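Local coordinates for ethanolamine kinase Pv091845 (Plasmodium vivax, PDB 2QG7), which probably phosphorylates ethanolamine, the first step of phosphatidylethanolamine synthesis, at residues D[77-81]-D[139-143]; D[148-154]-D[352-356]; D[301-307]-D[344-350]. All blocks are in the same frame, centred on the assembly; numbering follows the deposited sequence.

Interaction 1. Residues D[77-81]-D[139-143]; sequences VSNVF and RLYGP
The middle strand of the five-stranded antiparallel sheet, 136-141, receives the loop between helices 65-75 and 84-98 at its end, where N79 meets L140 and Y141. One polar bond and a small apolar patch make up the contact. N79 ND2 donates to Y141 O over 2.6 Å, an almost straight bond (163° at the hydrogen) that lies in the carbonyl plane on a lone pair and close to the plane of the amide itself. The same nitrogen also donates to N176 O, so two backbone carbonyls fix the rotation of this buried amide. Its other end, OD1, lies against the branch of L140, 3.7 Å from CD2. F81 carries its ring in from further along the loop: with CG beside the backbone N (chi1 -66°), the ring reaches back to L140, CE1 standing 3.8 Å from CD1, and the two side chains cross at about a right angle. L87 of helix 84-98 touches both F81 and L140, while Y90 of that helix meets the F81 ring and touches N79. Loop 77-81 and helix 84-98 thus precede, and pack on, the antiparallel five-stranded sheet typical of the N-terminal lobe in kinase-like folds.

Interaction 2. Residues D[148-154]-D[352-356]; sequences IINRERE and FEYSC
E154, in the first turn of helix 151-163, packs beside E353 of the loop before strand 356-359, the two side chains running the same way. The helix follows the sheet's third strand, consistent with helix C of kinase-like folds; the loop follows D351, and D351-F352-E353 is probably the counterpart of the DFG segment. This is the close-packed part: E154 CG rests 3.7 Å from F352 O, and E154 OE1 lies 3.5 Å from E353 CA. The I149 side chain crosses that of E353 obliquely, CD1 3.4 Å from OE2. R153, its chain bent at chi2 and chi3, meets E353 O at the guanidinium edge through a weak bond from NH2 (3.4 Å) and carries C356 CB over one face, while Q226 holds NE. The contact is looser elsewhere. One water donates to both E154 O (3.0 Å) and F352 O (2.9 Å), and I149 CG1 only skirts the Y354 ring, 4.4 Å from CE2. The E154 carboxylate is shared between arginines: OE2 takes R151 NH2 on its syn side at 3.1 Å, and OE1 pairs with R178. Salt bridges are therefore spent on fixing E154, and the loop is held to the helix start by van der Waals packing, a water bridge and one weak arginine bond.

Interaction 3. Residues D[301-307]-D[344-350]; sequences NIINTVG and GDSISFI
I303 and S348 form the hydrogen-bonded pair at the middle of strands 302-304 and 347-349, two neighbouring strands of a three-stranded antiparallel sheet, joined by a long connection that is not modelled. I303 N donates to S348 O at 3.0 Å, and S348 N returns to I303 O. Further bonds continue the ladder both ways, I350 N to N301 O and, past the strand ends, T305 N to S346 O (2.8 Å) and G307 N to G344 O. N304 departs from this pattern. Its CB lies 3.9 Å from I347 CD1, its cross-strand neighbour. With CG anti to the backbone N (chi1 -178°), the amide reaches the opposite strand's extension, 344-346: CG comes 3.7 Å from D345 OD1, OD1 accepts a weak bond from S346 N (3.1 Å, only 133° at the hydrogen), and ND2 donates to D345 OD1 at 2.9 Å. That carboxylate oxygen is met on its anti side, the amide and carboxylate planes being 44° apart. ND2 also bonds to Y186 OH, in the strand that flanks 302-304 on its other side. The face with N304 and I347 also carries I302 and F349, whose side chains run alongside each other, and helix 196-210 covers it. N301 ends the HxDxxxxN sequence that begins at H294, a hallmark of kinase-like phosphotransferases, and its ND2 donates to D296 O. On the other face I303 crosses I350 at about a right angle, the two CD1 methyls 3.7 Å apart.

From the N terminus, interaction 1 closes first: the loop at 77-81 meets 139-143 at the end of strand 136-141, tying the initial helices to the five-stranded sheet. The chain soon enters 148-154, which opens interaction 2; 197 residues later 352-356 closes it, joining the start of helix 151-163 to the loop before strand 356-359. Within that span interaction 3 pairs strands 302-304 and 347-349, so it is nested in interaction 2, and its second segment runs almost directly into 352-356. No two closures cross. Interactions 1 and 2 touch where Y141 and R151 make a cation-pi contact. Interactions 1 and 3 have centres about 27 Å apart and nearest atoms about 5 Å apart, without touching.

Interaction 1. Residues D[77-81]-D[139-143]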
# COMPACT_ATOMS: atom_id res chain seq x y z
N VAL D 77 4.81 15.74 30.72
CA VAL D 77 3.88 16.33 29.76
C VAL D 77 3.98 15.65 28.40
O VAL D 77 3.35 16.09 27.43
CB VAL D 77 4.11 17.87 29.62
CG1 VAL D 77 3.65 18.59 30.88
CG2 VAL D 77 5.59 18.20 29.38
N SER D 78 4.77 14.57 28.33
CA SER D 78 5.05 13.89 27.07
C SER D 78 3.88 13.03 26.60
O SER D 78 3.75 12.74 25.40
CB SER D 78 6.34 13.06 27.16
OG SER D 78 6.19 11.96 28.06
N ASN D 79 3.04 12.65 27.55
CA ASN D 79 1.87 11.77 27.32
C ASN D 79 2.23 10.37 26.80
O ASN D 79 1.35 9.65 26.31
CB ASN D 79 0.80 12.45 26.46
CG ASN D 79 0.23 13.71 27.12
OD1 ASN D 79 0.06 13.78 28.34
ND2 ASN D 79 -0.05 14.72 26.29
N VAL D 80 3.51 10.00 26.90
CA VAL D 80 3.90 8.61 26.63
C VAL D 80 4.02 7.90 27.98
O VAL D 80 4.74 8.36 28.87
CB VAL D 80 5.19 8.48 25.81
CG1 VAL D 80 5.44 7.01 25.43
CG2 VAL D 80 5.11 9.34 24.56
N PHE D 81 3.27 6.80 28.12
CA PHE D 81 3.07 6.12 29.40
C PHE D 81 3.62 4.69 29.38
O PHE D 81 3.63 4.04 28.34
CB PHE D 81 1.59 6.15 29.81
CG PHE D 81 1.08 7.54 30.10
CD1 PHE D 81 0.31 8.23 29.16
CD2 PHE D 81 1.38 8.17 31.30
CE1 PHE D 81 -0.15 9.52 29.41
CE2 PHE D 81 0.93 9.45 31.56
CZ PHE D 81 0.17 10.13 30.62
N ARG D 139 -8.48 14.28 26.88
CA ARG D 139 -7.76 14.20 25.65
C ARG D 139 -6.33 14.65 25.90
O ARG D 139 -6.08 15.79 26.34
CB ARG D 139 -8.43 15.06 24.57
CG ARG D 139 -7.86 14.88 23.18
CD ARG D 139 -8.38 15.94 22.24
NE ARG D 139 -9.81 15.80 21.97
CZ ARG D 139 -10.34 14.95 21.09
NH1 ARG D 139 -11.66 14.91 20.94
NH2 ARG D 139 -9.58 14.13 20.35
N LEU D 140 -5.41 13.74 25.63
CA LEU D 140 -3.98 13.98 25.82
C LEU D 140 -3.33 14.01 24.46
O LEU D 140 -3.45 13.07 23.67
CB LEU D 140 -3.37 12.88 26.70
CG LEU D 140 -3.90 12.74 28.14
CD1 LEU D 140 -3.31 11.53 28.79
CD2 LEU D 140 -3.56 13.96 28.99
N TYR D 141 -2.66 15.12 24.18
CA TYR D 141 -2.03 15.34 22.87
C TYR D 141 -0.75 14.51 22.70
O TYR D 141 -0.06 14.22 23.69
CB TYR D 141 -1.71 16.82 22.64
CG TYR D 141 -2.81 17.82 23.01
CD1 TYR D 141 -4.17 17.52 22.79
CD2 TYR D 141 -2.48 19.08 23.54
CE1 TYR D 141 -5.15 18.43 23.12
CE2 TYR D 141 -3.46 20.00 23.87
CZ TYR D 141 -4.80 19.67 23.65
OH TYR D 141 -5.79 20.57 23.97
N GLY D 142 -0.44 14.14 21.45
CA GLY D 142 0.85 13.49 21.13
C GLY D 142 2.04 14.46 21.09
O GLY D 142 1.93 15.62 21.54
N PRO D 143 3.21 13.99 20.60
CA PRO D 143 4.39 14.86 20.38
C PRO D 143 4.35 15.59 19.02
O PRO D 143 5.39 15.99 18.48
CB PRO D 143 5.57 13.86 20.42
CG PRO D 143 4.94 12.47 20.65
CD PRO D 143 3.49 12.58 20.26

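Interaction 2. Residues D[148-154]-D[352-356]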
# COMPACT_ATOMS: atom_id res chain seq x y z
N ILE D 148 2.13 20.27 13.26
CA ILE D 148 0.97 19.95 12.46
C ILE D 148 -0.32 20.62 12.95
O ILE D 148 -1.25 20.83 12.16
CB ILE D 148 0.78 18.43 12.37
CG1 ILE D 148 0.77 17.80 13.77
CG2 ILE D 148 1.89 17.82 11.50
CD1 ILE D 148 -0.24 16.65 13.92
N ILE D 149 -0.34 20.96 14.25
CA ILE D 149 -1.51 21.58 14.92
C ILE D 149 -1.18 22.93 15.58
O ILE D 149 -0.17 23.07 16.27
CB ILE D 149 -2.20 20.60 15.92
CG1 ILE D 149 -2.71 19.34 15.19
CG2 ILE D 149 -3.30 21.33 16.72
CD1 ILE D 149 -3.04 18.14 16.06
N ASN D 150 -2.03 23.92 15.34
CA ASN D 150 -1.93 25.21 16.01
C ASN D 150 -2.99 25.27 17.12
O ASN D 150 -4.19 25.46 16.84
CB ASN D 150 -2.14 26.33 14.99
CG ASN D 150 -1.61 27.67 15.45
OD1 ASN D 150 -1.71 28.01 16.65
ND2 ASN D 150 -1.07 28.46 14.47
N ARG D 151 -2.54 25.10 18.37
CA ARG D 151 -3.42 24.92 19.53
C ARG D 151 -4.22 26.16 19.88
O ARG D 151 -5.36 26.05 20.35
CB ARG D 151 -2.60 24.48 20.76
CG ARG D 151 -1.86 23.15 20.59
CD ARG D 151 -2.82 21.95 20.61
NE ARG D 151 -2.15 20.69 20.27
CZ ARG D 151 -2.78 19.58 19.88
NH1 ARG D 151 -2.07 18.48 19.59
NH2 ARG D 151 -4.12 19.56 19.77
N GLU D 152 -3.63 27.32 19.65
CA GLU D 152 -4.24 28.62 19.90
C GLU D 152 -5.34 28.92 18.89
O GLU D 152 -6.37 29.51 19.22
CB GLU D 152 -3.18 29.73 19.88
CG GLU D 152 -2.01 29.53 20.85
CD GLU D 152 -0.76 28.92 20.17
OE1 GLU D 152 -0.42 29.31 19.02
OE2 GLU D 152 -0.09 28.05 20.80
N ARG D 153 -5.12 28.50 17.65
CA ARG D 153 -6.13 28.55 16.61
C ARG D 153 -7.23 27.48 16.82
O ARG D 153 -8.42 27.74 16.59
CB ARG D 153 -5.45 28.45 15.24
CG ARG D 153 -6.33 28.69 14.02
CD ARG D 153 -6.94 27.37 13.56
NE ARG D 153 -5.95 26.50 12.90
CZ ARG D 153 -5.98 25.16 12.97
NH1 ARG D 153 -5.05 24.47 12.30
NH2 ARG D 153 -6.92 24.51 13.72
N GLU D 154 -6.84 26.29 17.28
CA GLU D 154 -7.80 25.23 17.56
C GLU D 154 -8.78 25.62 18.68
O GLU D 154 -9.94 25.21 18.67
CB GLU D 154 -7.10 23.92 17.91
CG GLU D 154 -8.02 22.73 17.78
CD GLU D 154 -7.62 21.53 18.62
OE1 GLU D 154 -8.46 20.58 18.69
OE2 GLU D 154 -6.49 21.51 19.19
N PHE D 352 -11.83 18.39 15.87
CA PHE D 352 -11.72 19.59 15.03
C PHE D 352 -10.34 20.20 15.12
O PHE D 352 -10.21 21.43 15.09
CB PHE D 352 -12.76 20.62 15.49
CG PHE D 352 -14.18 20.13 15.39
CD1 PHE D 352 -14.79 19.50 16.48
CD2 PHE D 352 -14.90 20.28 14.22
CE1 PHE D 352 -16.11 19.02 16.37
CE2 PHE D 352 -16.19 19.82 14.11
CZ PHE D 352 -16.80 19.18 15.19
N GLU D 353 -9.32 19.35 15.24
CA GLU D 353 -7.92 19.82 15.32
C GLU D 353 -7.38 20.41 14.03
O GLU D 353 -6.42 21.16 14.06
CB GLU D 353 -6.97 18.75 15.87
CG GLU D 353 -6.94 17.42 15.14
CD GLU D 353 -6.09 16.34 15.90
OE1 GLU D 353 -5.68 15.28 15.29
OE2 GLU D 353 -5.84 16.57 17.12
N TYR D 354 -8.01 20.07 12.89
CA TYR D 354 -7.58 20.62 11.61
C TYR D 354 -8.50 21.70 11.09
O TYR D 354 -8.20 22.32 10.08
CB TYR D 354 -7.37 19.53 10.56
CG TYR D 354 -6.35 18.52 10.99
CD1 TYR D 354 -6.73 17.31 11.56
CD2 TYR D 354 -4.99 18.78 10.86
CE1 TYR D 354 -5.80 16.39 11.96
CE2 TYR D 354 -4.05 17.87 11.27
CZ TYR D 354 -4.46 16.68 11.81
OH TYR D 354 -3.51 15.78 12.22
N SER D 355 -9.60 21.94 11.81
CA SER D 355 -10.63 22.91 11.41
C SER D 355 -10.14 24.32 11.26
O SER D 355 -9.52 24.90 12.16
CB SER D 355 -11.80 22.87 12.38
OG SER D 355 -12.40 21.59 12.31
N CYS D 356 -10.41 24.86 10.08
CA CYS D 356 -10.06 26.23 9.75
C CYS D 356 -10.78 26.60 8.49
O CYS D 356 -11.49 25.77 7.90
CB CYS D 356 -8.55 26.40 9.59
SG CYS D 356 -7.80 25.24 8.42
O HOH W 1 -11.45 23.33 16.92

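Interaction 3. Residues D[301-307]-D[344-350]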
# COMPACT_ATOMS: atom_id res chain seq x y z
N ASN D 301 -14.17 9.99 12.62
CA ASN D 301 -14.54 11.33 13.11
C ASN D 301 -16.04 11.69 13.03
O ASN D 301 -16.43 12.80 13.36
CB ASN D 301 -13.69 12.38 12.42
CG ASN D 301 -12.33 12.53 13.08
OD1 ASN D 301 -12.16 12.02 14.16
ND2 ASN D 301 -11.38 13.20 12.44
N ILE D 302 -16.86 10.72 12.62
CA ILE D 302 -18.30 10.89 12.48
C ILE D 302 -18.99 9.89 13.39
O ILE D 302 -18.82 8.71 13.25
CB ILE D 302 -18.75 10.73 11.01
CG1 ILE D 302 -17.97 11.66 10.09
CG2 ILE D 302 -20.25 10.99 10.85
CD1 ILE D 302 -18.06 11.29 8.64
N ILE D 303 -19.78 10.40 14.33
CA ILE D 303 -20.38 9.61 15.42
C ILE D 303 -21.88 9.53 15.21
O ILE D 303 -22.54 10.54 14.96
CB ILE D 303 -20.07 10.30 16.82
CG1 ILE D 303 -18.56 10.65 16.94
CG2 ILE D 303 -20.62 9.49 18.01
CD1 ILE D 303 -17.59 9.43 17.04
N ASN D 304 -22.42 8.32 15.27
CA ASN D 304 -23.86 8.13 15.22
C ASN D 304 -24.38 7.91 16.62
O ASN D 304 -24.13 6.87 17.21
CB ASN D 304 -24.22 6.92 14.36
CG ASN D 304 -25.71 6.73 14.24
OD1 ASN D 304 -26.47 7.67 14.43
ND2 ASN D 304 -26.13 5.54 13.92
N THR D 305 -25.10 8.90 17.16
CA THR D 305 -25.71 8.76 18.49
C THR D 305 -27.18 8.44 18.33
O THR D 305 -27.98 9.33 18.05
CB THR D 305 -25.55 10.02 19.34
OG1 THR D 305 -24.16 10.43 19.35
CG2 THR D 305 -26.03 9.74 20.78
N VAL D 306 -27.51 7.16 18.49
CA VAL D 306 -28.86 6.66 18.22
C VAL D 306 -29.82 7.05 19.37
O VAL D 306 -29.57 6.71 20.54
CB VAL D 306 -28.88 5.13 17.94
CG1 VAL D 306 -30.31 4.64 17.64
CG2 VAL D 306 -27.97 4.78 16.77
N GLY D 307 -30.88 7.79 19.02
CA GLY D 307 -31.83 8.30 19.99
C GLY D 307 -32.32 9.70 19.61
O GLY D 307 -32.68 10.50 20.48
N GLY D 344 -33.72 5.89 15.57
CA GLY D 344 -33.41 7.10 14.79
C GLY D 344 -31.95 7.51 14.92
O GLY D 344 -31.45 7.75 16.04
N ASP D 345 -31.27 7.60 13.77
CA ASP D 345 -29.86 7.97 13.71
C ASP D 345 -29.66 9.47 13.83
O ASP D 345 -30.43 10.26 13.25
CB ASP D 345 -29.26 7.51 12.39
CG ASP D 345 -29.46 6.04 12.14
OD1 ASP D 345 -28.79 5.22 12.80
OD2 ASP D 345 -30.29 5.71 11.27
N SER D 346 -28.64 9.87 14.57
CA SER D 346 -28.30 11.27 14.66
C SER D 346 -26.78 11.42 14.52
O SER D 346 -26.04 10.80 15.26
CB SER D 346 -28.79 11.85 16.00
OG SER D 346 -28.36 13.21 16.16
N ILE D 347 -26.35 12.26 13.58
CA ILE D 347 -24.95 12.40 13.21
C ILE D 347 -24.32 13.68 13.74
O ILE D 347 -24.87 14.75 13.59
CB ILE D 347 -24.78 12.31 11.64
CG1 ILE D 347 -24.97 10.85 11.14
CG2 ILE D 347 -23.47 12.99 11.14
CD1 ILE D 347 -24.01 9.81 11.72
N SER D 348 -23.14 13.56 14.35
CA SER D 348 -22.32 14.71 14.70
C SER D 348 -20.83 14.44 14.44
O SER D 348 -20.42 13.30 14.33
CB SER D 348 -22.56 15.13 16.14
OG SER D 348 -22.25 14.08 17.02
N PHE D 349 -20.05 15.50 14.32
CA PHE D 349 -18.63 15.40 14.07
C PHE D 349 -17.81 15.65 15.34
O PHE D 349 -18.22 16.41 16.21
CB PHE D 349 -18.20 16.37 12.96
CG PHE D 349 -19.02 16.25 11.69
CD1 PHE D 349 -19.50 15.01 11.27
CD2 PHE D 349 -19.30 17.37 10.91
CE1 PHE D 349 -20.27 14.92 10.11
CE2 PHE D 349 -20.03 17.24 9.76
CZ PHE D 349 -20.52 16.03 9.38
N ILE D 350 -16.64 15.02 15.40
CA ILE D 350 -15.66 15.17 16.49
C ILE D 350 -14.30 15.46 15.90
O ILE D 350 -14.09 15.36 14.69
CB ILE D 350 -15.56 13.88 17.45
CG1 ILE D 350 -15.22 12.60 16.66
CG2 ILE D 350 -16.82 13.68 18.31
CD1 ILE D 350 -14.55 11.52 17.48